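PDB 3V5C: mandelate racemase/muconate lactonizing protein from Paenibacillus sp., which probably dehydrates galacturonate as a magnesium-dependent acid-sugar dehydratase of the enolase superfamily. Local coordinates for residues R28-G34 against S134-L140; K162-K168 against F334-D339; M152-M157 against G193-V197; I286-F291 against A321-L325. The protein carries 1 engineered substitution. All coordinates share one frame; numbering follows the deposited sequence.

Contact 1: residues R28-G34 against S134-L140; sequences RSAGANG and SLYFDDL
Two polar contacts are made by the guanidinium of Arg28 with Ser134: NH2 donates to Ser134 O at 2.9 Å, coming from above the carbonyl plane, and more weakly to Ser134 OG at 2.7 Å. The side chain sets out with CG anti to the backbone N and then bends at chi3 (69°), which turns the guanidinium down onto Ser134. Ser134 OG itself is held chiefly by Asp132, and Arg28 NH1 by Gln158. A water within 2.8 Å of Arg28 NE also reaches Ser29 O and Asp138 OD2. Two backbone amides add direct bonds: Gly31 N gives its hydrogen to Asp138 OD1 (2.8 Å), and Phe137 N donates almost straight to Ala32 O (2.9 Å). Here the end of strand 14-30 and the loop after it, part of the N-terminal capping domain of an enolase-type fold, settle on the chain leaving barrel strand 126-135; the side chain of Asn33 lies about 12 Å from a bound magnesium ion. The apolar contacts centre on the Tyr136 and Phe137 rings. Ala30 CB sits over one face of the Tyr136 ring, and Ala32 CB meets Leu140 CD1 at 4.1 Å. Asn33 CA makes a CH-pi contact over the Phe137 face, 3.9 Å from the ring centroid. A serine in place of Phe137 would probably leave Asn33 CA without its aromatic face and open a gap against the 32-34 backbone.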
loop_
_atom_site.group_PDB
_atom_site.type_symbol
_atom_site.label_atom_id
_atom_site.label_comp_id
_atom_site.label_asym_id
_atom_site.label_seq_id
_atom_site.Cartn_x
_atom_site.Cartn_y
_atom_site.Cartn_z
ATOM N N ARG A 28 3.434 -16.297 -5.365
ATOM C CA ARG A 28 4.631 -16.982 -4.906
ATOM C C ARG A 28 4.726 -16.804 -3.395
ATOM O O ARG A 28 4.490 -15.711 -2.870
ATOM C CB ARG A 28 5.865 -16.423 -5.618
ATOM C CG ARG A 28 7.198 -17.111 -5.242
ATOM C CD ARG A 28 8.381 -16.410 -5.914
ATOM N NE ARG A 28 8.592 -15.082 -5.330
ATOM C CZ ARG A 28 8.504 -13.936 -5.990
ATOM N NH1 ARG A 28 8.222 -13.915 -7.294
ATOM N NH2 ARG A 28 8.697 -12.796 -5.337
ATOM N N SER A 29 5.027 -17.885 -2.681
ATOM C CA SER A 29 5.162 -17.815 -1.228
ATOM C C SER A 29 6.230 -16.803 -0.801
ATOM O O SER A 29 7.325 -16.764 -1.361
ATOM C CB SER A 29 5.479 -19.206 -0.667
ATOM O OG SER A 29 5.512 -19.177 0.746
ATOM N N ALA A 30 5.907 -15.981 0.197
ATOM C CA ALA A 30 6.824 -14.948 0.668
ATOM C C ALA A 30 7.590 -15.426 1.892
ATOM O O ALA A 30 6.998 -15.907 2.861
ATOM C CB ALA A 30 6.052 -13.661 0.994
ATOM N N GLY A 31 8.910 -15.318 1.830
ATOM C CA GLY A 31 9.768 -15.758 2.917
ATOM C C GLY A 31 9.806 -14.800 4.091
ATOM O O GLY A 31 8.887 -13.997 4.281
ATOM N N ALA A 32 10.867 -14.921 4.887
ATOM C CA ALA A 32 11.082 -14.059 6.035
ATOM C C ALA A 32 11.437 -12.643 5.602
ATOM O O ALA A 32 11.752 -12.392 4.440
ATOM C CB ALA A 32 12.195 -14.635 6.919
ATOM N N ASN A 33 11.361 -11.707 6.549
ATOM C CA ASN A 33 11.956 -10.390 6.352
ATOM C C ASN A 33 12.939 -10.107 7.478
ATOM O O ASN A 33 13.245 -10.998 8.268
ATOM C CB ASN A 33 10.906 -9.277 6.197
ATOM C CG ASN A 33 10.157 -8.978 7.486
ATOM O OD1 ASN A 33 10.577 -9.369 8.568
ATOM N ND2 ASN A 33 9.018 -8.280 7.363
ATOM N N GLY A 34 13.446 -8.881 7.531
ATOM C CA GLY A 34 14.457 -8.532 8.512
ATOM C C GLY A 34 14.128 -8.904 9.956
ATOM O O GLY A 34 15.031 -9.236 10.740
ATOM N N SER A 134 7.484 -8.135 -3.628
ATOM C CA SER A 134 7.456 -9.539 -3.202
ATOM C C SER A 134 8.826 -10.192 -3.003
ATOM O O SER A 134 8.896 -11.408 -2.831
ATOM C CB SER A 134 6.655 -10.386 -4.214
ATOM O OG SER A 134 7.325 -10.466 -5.468
ATOM N N LEU A 135 9.894 -9.409 -3.045
ATOM C CA LEU A 135 11.247 -9.975 -2.971
ATOM C C LEU A 135 11.733 -10.124 -1.515
ATOM O O LEU A 135 12.554 -9.349 -1.043
ATOM C CB LEU A 135 12.201 -9.146 -3.833
ATOM C CG LEU A 135 11.835 -9.083 -5.319
ATOM C CD1 LEU A 135 12.764 -8.131 -6.100
ATOM C CD2 LEU A 135 11.868 -10.471 -5.923
ATOM N N TYR A 136 11.172 -11.115 -0.819
ATOM C CA TYR A 136 11.482 -11.435 0.568
ATOM C C TYR A 136 12.785 -12.248 0.690
ATOM O O TYR A 136 13.514 -12.378 -0.294
ATOM C CB TYR A 136 10.271 -12.129 1.235
ATOM C CG TYR A 136 9.239 -11.098 1.677
ATOM C CD1 TYR A 136 8.618 -10.271 0.742
ATOM C CD2 TYR A 136 8.937 -10.916 3.022
ATOM C CE1 TYR A 136 7.718 -9.289 1.136
ATOM C CE2 TYR A 136 8.033 -9.934 3.421
ATOM C CZ TYR A 136 7.432 -9.138 2.473
ATOM O OH TYR A 136 6.551 -8.160 2.887
ATOM N N PHE A 137 13.092 -12.747 1.886
ATOM C CA PHE A 137 14.324 -13.509 2.113
ATOM C C PHE A 137 14.126 -14.942 1.641
ATOM O O PHE A 137 14.215 -15.892 2.430
ATOM C CB PHE A 137 14.679 -13.556 3.596
ATOM C CG PHE A 137 15.079 -12.224 4.208
ATOM C CD1 PHE A 137 15.285 -11.070 3.438
ATOM C CD2 PHE A 137 15.310 -12.157 5.574
ATOM C CE1 PHE A 137 15.666 -9.855 4.058
ATOM C CE2 PHE A 137 15.696 -10.967 6.186
ATOM C CZ PHE A 137 15.879 -9.822 5.436
ATOM N N ASP A 138 13.870 -15.097 0.351
ATOM C CA ASP A 138 13.454 -16.386 -0.192
ATOM C C ASP A 138 14.639 -17.307 -0.461
ATOM O O ASP A 138 14.475 -18.425 -0.979
ATOM C CB ASP A 138 12.670 -16.136 -1.466
ATOM C CG ASP A 138 11.438 -15.282 -1.210
ATOM O OD1 ASP A 138 10.649 -15.656 -0.307
ATOM O OD2 ASP A 138 11.266 -14.261 -1.904
ATOM N N ASP A 139 15.812 -16.818 -0.079
ATOM C CA ASP A 139 17.098 -17.460 -0.336
ATOM C C ASP A 139 17.723 -18.077 0.904
ATOM O O ASP A 139 18.859 -18.542 0.834
ATOM C CB ASP A 139 18.069 -16.397 -0.822
ATOM C CG ASP A 139 18.220 -15.266 0.185
ATOM O OD1 ASP A 139 17.213 -14.594 0.454
ATOM O OD2 ASP A 139 19.326 -15.069 0.726
ATOM N N LEU A 140 17.030 -18.057 2.039
ATOM C CA LEU A 140 17.689 -18.396 3.300
ATOM C C LEU A 140 18.060 -19.876 3.420
ATOM O O LEU A 140 18.935 -20.222 4.215
ATOM C CB LEU A 140 16.857 -17.950 4.501
ATOM C CG LEU A 140 16.718 -16.441 4.706
ATOM C CD1 LEU A 140 15.895 -16.188 5.949
ATOM C CD2 LEU A 140 18.085 -15.801 4.840
HETATM O O HOH W 1 8.562 -14.605 -2.552
HETATM O O HOH W 2 6.034 -13.358 -2.614
HETATM O O HOH W 3 8.477 -11.122 -8.305
HETATM O O HOH W 4 12.571 -17.165 4.398
HETATM O O HOH W 5 7.140 -7.076 5.362
#

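Contact 2: residues K162-K168 against F334-D339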
loop_
_atom_site.group_PDB
_atom_site.type_symbol
_atom_site.label_atom_id
_atom_site.label_comp_id
_atom_site.label_asym_id
_atom_site.label_seq_id
_atom_site.Cartn_x
_atom_site.Cartn_y
_atom_site.Cartn_z
ATOM N N LYS A 162 5.503 -10.387 -15.748
ATOM C CA LYS A 162 4.126 -9.957 -15.511
ATOM C C LYS A 162 3.962 -8.432 -15.498
ATOM O O LYS A 162 2.974 -7.907 -14.971
ATOM C CB LYS A 162 3.596 -10.579 -14.213
ATOM C CG LYS A 162 3.545 -12.114 -14.245
ATOM C CD LYS A 162 2.873 -12.697 -12.992
ATOM C CE LYS A 162 3.794 -12.637 -11.777
ATOM N NZ LYS A 162 3.216 -13.413 -10.625
ATOM N N GLY A 163 4.921 -7.723 -16.085
ATOM C CA GLY A 163 4.807 -6.290 -16.279
ATOM C C GLY A 163 5.516 -5.413 -15.263
ATOM O O GLY A 163 5.461 -4.191 -15.379
ATOM N N GLN A 164 6.173 -6.008 -14.272
ATOM C CA GLN A 164 6.849 -5.203 -13.244
ATOM C C GLN A 164 8.186 -4.683 -13.779
ATOM O O GLN A 164 8.897 -5.421 -14.471
ATOM C CB GLN A 164 7.090 -6.013 -11.966
ATOM C CG GLN A 164 5.816 -6.492 -11.254
ATOM C CD GLN A 164 4.955 -5.356 -10.714
ATOM O OE1 GLN A 164 5.457 -4.285 -10.358
ATOM N NE2 GLN A 164 3.646 -5.591 -10.654
ATOM N N ARG A 165 8.517 -3.427 -13.476
ATOM C CA ARG A 165 9.791 -2.839 -13.892
ATOM C C ARG A 165 10.605 -2.297 -12.714
ATOM O O ARG A 165 11.804 -2.016 -12.839
ATOM C CB ARG A 165 9.550 -1.720 -14.919
ATOM C CG ARG A 165 8.930 -2.217 -16.233
ATOM C CD ARG A 165 9.906 -3.117 -17.001
ATOM N NE ARG A 165 9.355 -3.614 -18.269
ATOM C CZ ARG A 165 8.725 -4.782 -18.406
ATOM N NH1 ARG A 165 8.537 -5.583 -17.355
ATOM N NH2 ARG A 165 8.274 -5.156 -19.605
ATOM N N HIS A 166 9.932 -2.134 -11.579
ATOM C CA HIS A 166 10.534 -1.558 -10.377
ATOM C C HIS A 166 10.373 -2.528 -9.240
ATOM O O HIS A 166 9.341 -3.206 -9.144
ATOM C CB HIS A 166 9.819 -0.248 -10.058
ATOM C CG HIS A 166 9.655 0.621 -11.260
ATOM N ND1 HIS A 166 10.733 1.111 -11.965
ATOM C CD2 HIS A 166 8.549 1.056 -11.909
ATOM C CE1 HIS A 166 10.300 1.821 -12.990
ATOM N NE2 HIS A 166 8.980 1.815 -12.974
ATOM N N PHE A 167 11.372 -2.573 -8.359
ATOM C CA PHE A 167 11.446 -3.660 -7.390
ATOM C C PHE A 167 11.886 -3.195 -6.016
ATOM O O PHE A 167 12.844 -2.443 -5.897
ATOM C CB PHE A 167 12.410 -4.741 -7.898
ATOM C CG PHE A 167 12.010 -5.325 -9.225
ATOM C CD1 PHE A 167 12.459 -4.755 -10.412
ATOM C CD2 PHE A 167 11.161 -6.426 -9.281
ATOM C CE1 PHE A 167 12.066 -5.293 -11.667
ATOM C CE2 PHE A 167 10.767 -6.968 -10.519
ATOM C CZ PHE A 167 11.219 -6.396 -11.706
ATOM N N LYS A 168 11.195 -3.680 -4.986
ATOM C CA LYS A 168 11.615 -3.420 -3.615
ATOM C C LYS A 168 12.164 -4.700 -3.035
ATOM O O LYS A 168 11.484 -5.721 -2.970
ATOM C CB LYS A 168 10.480 -2.883 -2.739
ATOM C CG LYS A 168 11.004 -2.428 -1.368
ATOM C CD LYS A 168 10.003 -1.541 -0.635
ATOM C CE LYS A 168 8.904 -2.372 0.031
ATOM N NZ LYS A 168 7.941 -1.444 0.775
ATOM N N PHE A 334 4.288 5.446 -5.835
ATOM C CA PHE A 334 4.049 4.111 -6.381
ATOM C C PHE A 334 2.921 3.414 -5.648
ATOM O O PHE A 334 2.735 3.620 -4.450
ATOM C CB PHE A 334 5.250 3.192 -6.140
ATOM C CG PHE A 334 6.469 3.508 -6.939
ATOM C CD1 PHE A 334 6.594 3.048 -8.238
ATOM C CD2 PHE A 334 7.540 4.157 -6.350
ATOM C CE1 PHE A 334 7.727 3.304 -8.969
ATOM C CE2 PHE A 334 8.683 4.419 -7.082
ATOM C CZ PHE A 334 8.778 3.982 -8.390
ATOM N N VAL A 335 2.216 2.544 -6.360
ATOM C CA VAL A 335 1.396 1.514 -5.743
ATOM C C VAL A 335 2.318 0.339 -5.344
ATOM O O VAL A 335 3.068 -0.179 -6.169
ATOM C CB VAL A 335 0.319 1.042 -6.739
ATOM C CG1 VAL A 335 -0.412 -0.190 -6.209
ATOM C CG2 VAL A 335 -0.668 2.168 -7.003
ATOM N N GLU A 336 2.265 -0.076 -4.077
ATOM C CA GLU A 336 3.033 -1.237 -3.610
ATOM C C GLU A 336 2.281 -2.512 -4.004
ATOM O O GLU A 336 1.216 -2.807 -3.455
ATOM C CB GLU A 336 3.234 -1.154 -2.085
ATOM C CG GLU A 336 4.024 -2.311 -1.529
ATOM C CD GLU A 336 4.534 -2.104 -0.117
ATOM O OE1 GLU A 336 4.088 -1.156 0.570
ATOM O OE2 GLU A 336 5.388 -2.918 0.317
ATOM N N TYR A 337 2.835 -3.269 -4.962
ATOM C CA TYR A 337 2.103 -4.373 -5.605
ATOM C C TYR A 337 2.571 -5.770 -5.189
ATOM O O TYR A 337 3.765 -6.087 -5.289
ATOM C CB TYR A 337 2.173 -4.254 -7.132
ATOM C CG TYR A 337 1.245 -5.207 -7.825
ATOM C CD1 TYR A 337 1.682 -6.468 -8.226
ATOM C CD2 TYR A 337 -0.084 -4.872 -8.056
ATOM C CE1 TYR A 337 0.829 -7.352 -8.852
ATOM C CE2 TYR A 337 -0.946 -5.751 -8.689
ATOM C CZ TYR A 337 -0.480 -6.994 -9.080
ATOM O OH TYR A 337 -1.328 -7.886 -9.713
ATOM N N ASP A 338 1.612 -6.573 -4.723
ATOM C CA ASP A 338 1.780 -7.994 -4.427
ATOM C C ASP A 338 0.758 -8.722 -5.309
ATOM O O ASP A 338 -0.411 -8.340 -5.349
ATOM C CB ASP A 338 1.470 -8.227 -2.938
ATOM C CG ASP A 338 2.084 -9.502 -2.376
ATOM O OD1 ASP A 338 2.968 -10.117 -3.028
ATOM O OD2 ASP A 338 1.683 -9.870 -1.242
ATOM N N ASP A 339 1.191 -9.758 -6.029
ATOM C CA ASP A 339 0.309 -10.476 -6.944
ATOM C C ASP A 339 -0.542 -11.488 -6.175
ATOM O O ASP A 339 -0.059 -12.543 -5.773
ATOM C CB ASP A 339 1.134 -11.192 -8.010
ATOM C CG ASP A 339 0.282 -11.816 -9.096
ATOM O OD1 ASP A 339 -0.960 -11.892 -8.959
ATOM O OD2 ASP A 339 0.858 -12.250 -10.114
#
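Lys168 and Glu336 form the buried end of this contact, a salt bridge in which NZ lies 3.0 Å from Glu336 OE2 and meets it from above the carboxylate plane. The ends of both side chains are gripped from several sides: NZ is also bound by Tyr131 OH and Glu233, while Glu336 takes hydrogen bonds from Thr133 on OE2 and Cys312 N on OE1. Glu336 reaches out fully extended, whereas the lysine chain kinks at chi3 (80°) to present its amine. Strands 167-170 and 335-337 both pair, in parallel, with strand 126-135, so the segments face each other across that middle strand of the TIM barrel, and side chains alone bridge the separation, which is 8.9 Å between Lys168 CA and Glu336 CA. Lys168 opens a Lys-x-Lys sequence, as in mandelate racemase relatives, and its side chain lies about 11 Å from a bound magnesium ion.

Away from the charged cluster the packing includes flat groups. His166 turns its CD2 to the edge of the Phe334 ring, 3.8 Å from CE1, with the ring planes 58° apart; its ND1 is bound to Lys203 N. The Gln164 amide lies within 21° of the plane of the Tyr337 ring, its NE2 approaching CD1 obliquely at 3.2 Å. By contrast, the solvent side rests on a single pair: Lys162 NZ bonds to Asp339 OD2 at 2.7 Å, on the anti side of the carboxylate, the lysine chain roughly perpendicular to the aspartate beside Ala27.

Contact 3: residues M152-M157 against G193-V197; sequences MQEEAM and GISEV
Gln153 leaves its helix with CG anti to the carbonyl carbon (chi1 -73°) and then runs extended through chi2 (173°), a course that lays its CG and amide against Gly193. NE2 donates to Gly193 O at 3.0 Å along a fairly straight line; the acceptor lies close to the amide plane of the glutamine, while the donor stands above the carbonyl plane of the glycine. A water 3.0 Å from NE2 continues the link, donating in turn to Glu196 OE1. As a knob, the Gln153 side chain occupies the hole between Gly193, Ile194, Glu196 and Val197, with its CB 3.6 Å from Val197 CG2. Gly193, having no side chain, lets Gln153 CG lie close to its backbone, 3.4 Å from Gly193 O. With an alanine at Gln153, Gly193 O would probably lose its side-chain donor and the hole around it would be left poorly filled. Deeper in, the interface is apolar: Ala156 CB fits between Val197 CG1 (3.9 Å) and Ile194 CG2 (4.1 Å), and Met152 CB touches Ile194 CD1. The short axes approach to 8.9 Å and run in similar directions, crossing at -34°. Helices 145-161 and 180-198 precede and follow strand 167-170 in the chain, as successive outer helices of the barrel do; their inner faces rest on its Phe167 and Ile169, and on Leu135 of strand 126-135.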
loop_
_atom_site.group_PDB
_atom_site.type_symbol
_atom_site.label_atom_id
_atom_site.label_comp_id
_atom_site.label_asym_id
_atom_site.label_seq_id
_atom_site.Cartn_x
_atom_site.Cartn_y
_atom_site.Cartn_z
ATOM N N MET A 152 17.007 -15.015 -6.269
ATOM C CA MET A 152 16.340 -13.719 -6.166
ATOM C C MET A 152 16.209 -13.014 -7.517
ATOM O O MET A 152 15.189 -12.367 -7.788
ATOM C CB MET A 152 17.028 -12.829 -5.132
ATOM C CG MET A 152 16.988 -13.401 -3.734
ATOM S SD MET A 152 15.340 -13.798 -3.102
ATOM C CE MET A 152 14.543 -12.188 -3.257
ATOM N N GLN A 153 17.210 -13.164 -8.387
ATOM C CA GLN A 153 17.092 -12.630 -9.741
ATOM C C GLN A 153 15.912 -13.283 -10.470
ATOM O O GLN A 153 15.144 -12.610 -11.155
ATOM C CB GLN A 153 18.380 -12.842 -10.545
ATOM C CG GLN A 153 19.527 -11.949 -10.135
ATOM C CD GLN A 153 20.814 -12.336 -10.848
ATOM O OE1 GLN A 153 21.172 -13.514 -10.904
ATOM N NE2 GLN A 153 21.492 -11.351 -11.414
ATOM N N GLU A 154 15.776 -14.601 -10.319
ATOM C CA GLU A 154 14.679 -15.318 -10.963
ATOM C C GLU A 154 13.323 -14.817 -10.464
ATOM O O GLU A 154 12.367 -14.721 -11.226
ATOM C CB GLU A 154 14.820 -16.825 -10.751
ATOM C CG GLU A 154 13.778 -17.630 -11.505
ATOM C CD GLU A 154 13.985 -19.127 -11.356
ATOM O OE1 GLU A 154 15.106 -19.540 -10.976
ATOM O OE2 GLU A 154 13.025 -19.886 -11.608
ATOM N N GLU A 155 13.250 -14.485 -9.182
ATOM C CA GLU A 155 12.001 -13.959 -8.633
ATOM C C GLU A 155 11.692 -12.594 -9.244
ATOM O O GLU A 155 10.548 -12.317 -9.622
ATOM C CB GLU A 155 12.056 -13.900 -7.099
ATOM C CG GLU A 155 12.034 -15.280 -6.454
ATOM C CD GLU A 155 11.814 -15.245 -4.969
ATOM O OE1 GLU A 155 11.913 -14.131 -4.382
ATOM O OE2 GLU A 155 11.528 -16.319 -4.380
ATOM N N ALA A 156 12.713 -11.757 -9.383
ATOM C CA ALA A 156 12.526 -10.463 -10.028
ATOM C C ALA A 156 12.060 -10.672 -11.464
ATOM O O ALA A 156 11.154 -9.997 -11.934
ATOM C CB ALA A 156 13.796 -9.636 -9.977
ATOM N N MET A 157 12.670 -11.633 -12.151
ATOM C CA MET A 157 12.283 -11.900 -13.527
ATOM C C MET A 157 10.848 -12.427 -13.641
ATOM O O MET A 157 10.180 -12.150 -14.644
ATOM C CB MET A 157 13.301 -12.818 -14.209
ATOM C CG MET A 157 14.619 -12.113 -14.482
ATOM S SD MET A 157 14.362 -10.467 -15.241
ATOM C CE MET A 157 14.219 -10.885 -16.984
ATOM N N GLY A 193 22.501 -8.006 -7.801
ATOM C CA GLY A 193 21.969 -8.980 -8.745
ATOM C C GLY A 193 20.648 -8.538 -9.344
ATOM O O GLY A 193 20.422 -8.643 -10.544
ATOM N N ILE A 194 19.752 -8.038 -8.503
ATOM C CA ILE A 194 18.454 -7.598 -9.005
ATOM C C ILE A 194 18.574 -6.351 -9.881
ATOM O O ILE A 194 17.896 -6.240 -10.898
ATOM C CB ILE A 194 17.458 -7.422 -7.854
ATOM C CG1 ILE A 194 17.131 -8.811 -7.297
ATOM C CG2 ILE A 194 16.187 -6.714 -8.346
ATOM C CD1 ILE A 194 16.591 -8.810 -5.893
ATOM N N SER A 195 19.449 -5.430 -9.493
ATOM C CA SER A 195 19.771 -4.265 -10.314
ATOM C C SER A 195 20.129 -4.662 -11.747
ATOM O O SER A 195 19.691 -4.029 -12.711
ATOM C CB SER A 195 20.931 -3.493 -9.688
ATOM O OG SER A 195 21.367 -2.442 -10.532
ATOM N N GLU A 196 20.920 -5.717 -11.873
ATOM C CA GLU A 196 21.330 -6.202 -13.192
ATOM C C GLU A 196 20.149 -6.712 -14.026
ATOM O O GLU A 196 20.093 -6.487 -15.231
ATOM C CB GLU A 196 22.435 -7.259 -13.038
ATOM C CG GLU A 196 23.726 -6.669 -12.479
ATOM C CD GLU A 196 24.627 -7.687 -11.788
ATOM O OE1 GLU A 196 24.310 -8.897 -11.818
ATOM O OE2 GLU A 196 25.658 -7.266 -11.209
ATOM N N VAL A 197 19.213 -7.390 -13.367
ATOM C CA VAL A 197 17.954 -7.832 -13.949
ATOM C C VAL A 197 17.073 -6.680 -14.409
ATOM O O VAL A 197 16.532 -6.699 -15.517
ATOM C CB VAL A 197 17.104 -8.564 -12.879
ATOM C CG1 VAL A 197 15.635 -8.588 -13.291
ATOM C CG2 VAL A 197 17.636 -9.943 -12.599
HETATM O O HOH W 6 23.760 -11.279 -13.375
#

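Contact 4: residues I286-F291 against A321-L325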
loop_
_atom_site.group_PDB
_atom_site.type_symbol
_atom_site.label_atom_id
_atom_site.label_comp_id
_atom_site.label_asym_id
_atom_site.label_seq_id
_atom_site.Cartn_x
_atom_site.Cartn_y
_atom_site.Cartn_z
ATOM N N ILE A 286 -2.271 2.108 3.746
ATOM C CA ILE A 286 -3.471 2.454 2.975
ATOM C C ILE A 286 -4.784 2.031 3.650
ATOM O O ILE A 286 -5.854 2.563 3.327
ATOM C CB ILE A 286 -3.357 1.873 1.548
ATOM C CG1 ILE A 286 -4.479 2.376 0.651
ATOM C CG2 ILE A 286 -3.360 0.339 1.590
ATOM C CD1 ILE A 286 -4.482 3.871 0.445
ATOM N N ILE A 287 -4.712 1.071 4.568
ATOM C CA ILE A 287 -5.876 0.612 5.325
ATOM C C ILE A 287 -5.939 1.311 6.697
ATOM O O ILE A 287 -6.996 1.785 7.121
ATOM C CB ILE A 287 -5.856 -0.912 5.544
ATOM C CG1 ILE A 287 -5.645 -1.671 4.231
ATOM C CG2 ILE A 287 -7.144 -1.381 6.236
ATOM C CD1 ILE A 287 -6.724 -1.442 3.204
ATOM N N TRP A 288 -4.805 1.363 7.393
ATOM C CA TRP A 288 -4.721 2.061 8.675
ATOM C C TRP A 288 -3.500 2.979 8.636
ATOM O O TRP A 288 -2.371 2.496 8.683
ATOM C CB TRP A 288 -4.600 1.054 9.821
ATOM C CG TRP A 288 -4.411 1.696 11.152
ATOM C CD1 TRP A 288 -5.386 2.227 11.950
ATOM C CD2 TRP A 288 -3.166 1.908 11.840
ATOM N NE1 TRP A 288 -4.826 2.737 13.103
ATOM C CE2 TRP A 288 -3.467 2.562 13.054
ATOM C CE3 TRP A 288 -1.827 1.607 11.547
ATOM C CZ2 TRP A 288 -2.477 2.917 13.978
ATOM C CZ3 TRP A 288 -0.845 1.961 12.467
ATOM C CH2 TRP A 288 -1.176 2.611 13.666
ATOM N N PRO A 289 -3.707 4.301 8.583
ATOM C CA PRO A 289 -4.918 5.057 8.916
ATOM C C PRO A 289 -5.973 5.175 7.814
ATOM O O PRO A 289 -7.061 5.682 8.106
ATOM C CB PRO A 289 -4.372 6.445 9.233
ATOM C CG PRO A 289 -3.190 6.574 8.302
ATOM C CD PRO A 289 -2.562 5.200 8.326
ATOM N N GLY A 290 -5.685 4.733 6.594
ATOM C CA GLY A 290 -6.738 4.702 5.591
ATOM C C GLY A 290 -6.780 5.781 4.523
ATOM O O GLY A 290 -5.923 6.670 4.446
ATOM N N PHE A 291 -7.803 5.655 3.682
ATOM C CA PHE A 291 -7.965 6.430 2.459
ATOM C C PHE A 291 -8.297 7.901 2.735
ATOM O O PHE A 291 -7.662 8.797 2.176
ATOM C CB PHE A 291 -9.083 5.795 1.613
ATOM C CG PHE A 291 -9.101 6.259 0.163
ATOM C CD1 PHE A 291 -8.443 5.535 -0.821
ATOM C CD2 PHE A 291 -9.795 7.409 -0.210
ATOM C CE1 PHE A 291 -8.454 5.948 -2.143
ATOM C CE2 PHE A 291 -9.824 7.829 -1.547
ATOM C CZ PHE A 291 -9.140 7.094 -2.515
ATOM N N ALA A 321 -7.051 0.314 -3.884
ATOM C CA ALA A 321 -7.299 1.573 -3.171
ATOM C C ALA A 321 -6.186 2.580 -3.427
ATOM O O ALA A 321 -6.433 3.739 -3.747
ATOM C CB ALA A 321 -7.446 1.304 -1.692
ATOM N N SER A 322 -4.941 2.132 -3.282
ATOM C CA SER A 322 -3.781 2.982 -3.549
ATOM C C SER A 322 -3.817 3.583 -4.944
ATOM O O SER A 322 -3.517 4.762 -5.143
ATOM C CB SER A 322 -2.485 2.179 -3.399
ATOM O OG SER A 322 -2.332 1.683 -2.083
ATOM N N GLY A 323 -4.144 2.760 -5.933
ATOM C CA GLY A 323 -4.256 3.250 -7.295
ATOM C C GLY A 323 -5.224 4.423 -7.420
ATOM O O GLY A 323 -4.893 5.429 -8.044
ATOM N N HIS A 324 -6.396 4.323 -6.807
ATOM C CA HIS A 324 -7.347 5.433 -6.844
ATOM C C HIS A 324 -6.883 6.644 -6.035
ATOM O O HIS A 324 -7.105 7.784 -6.439
ATOM C CB HIS A 324 -8.725 4.982 -6.348
ATOM C CG HIS A 324 -9.469 4.134 -7.326
ATOM N ND1 HIS A 324 -10.528 4.614 -8.073
ATOM C CD2 HIS A 324 -9.302 2.841 -7.687
ATOM C CE1 HIS A 324 -10.986 3.643 -8.844
ATOM N NE2 HIS A 324 -10.260 2.558 -8.630
ATOM N N LEU A 325 -6.223 6.404 -4.903
ATOM C CA LEU A 325 -5.765 7.507 -4.062
ATOM C C LEU A 325 -4.827 8.419 -4.834
ATOM O O LEU A 325 -4.779 9.629 -4.607
ATOM C CB LEU A 325 -5.011 6.964 -2.849
ATOM C CG LEU A 325 -4.361 7.992 -1.921
ATOM C CD1 LEU A 325 -5.427 8.872 -1.284
ATOM C CD2 LEU A 325 -3.529 7.288 -0.844
#
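The Phe291 ring is held by helix 321-325 on both a face and an edge. Leu325 CD1 stands over the ring centre, 4.2 Å above the plane, while Ala321 O lies in the plane at the edge, 3.4 Å from CE1; that carbonyl also receives the helical bond from Leu325 N. With CG anti to the backbone N (chi1 -164°), the ring swings from its own backbone toward the helix, and CE1 comes to rest 3.7 Å from Leu325 CB.

Ile286 enters beside it. Its CG1 packs on Ala321 CB at 3.9 Å, and CD1 meets Leu325 CD2 at 3.8 Å, the two side chains running alongside in opposite senses. Ser322 OG touches Ile286 CG1 with a hydroxyl already bonded to Gly318 O, so the polar atom is satisfied within its own helix. Phe291, just after the N-cap Gly290, has its backbone N bound by Glu96.

Helix 92-107 adds Leu100 to the Phe291 side chain and Tyr97 to Ala321. This buried apolar contact joins the loop after strand 281-282 and the start of helix 291-303 to helix 317-325, neighbouring outer elements in the TIM barrel of an enolase-type fold.

In the fold
Contact 4 is wholly buried and makes no hydrogen bond between its segments; contacts 1 to 3 are partly buried and mix polar with apolar pairs. Contacts 1 and 2 share a sheet: the end of strand 126-135 and the loop after it supply one side of contact 1, and the strand separates the two strands of contact 2. Contact 2 carries a salt bridge at each end, the buried one within a polar cluster; contact 1 depends more on backbone groups and water, and contact 3 joins two outer helices. Glu155 of contact 3 reaches into contact 1, its OE1 2.6 Å from Asp138 OD2, so the two carboxylates probably share a proton. Phe167 packs on Ala156, linking contacts 2 and 3, while Val335 touches the helix of contact 4.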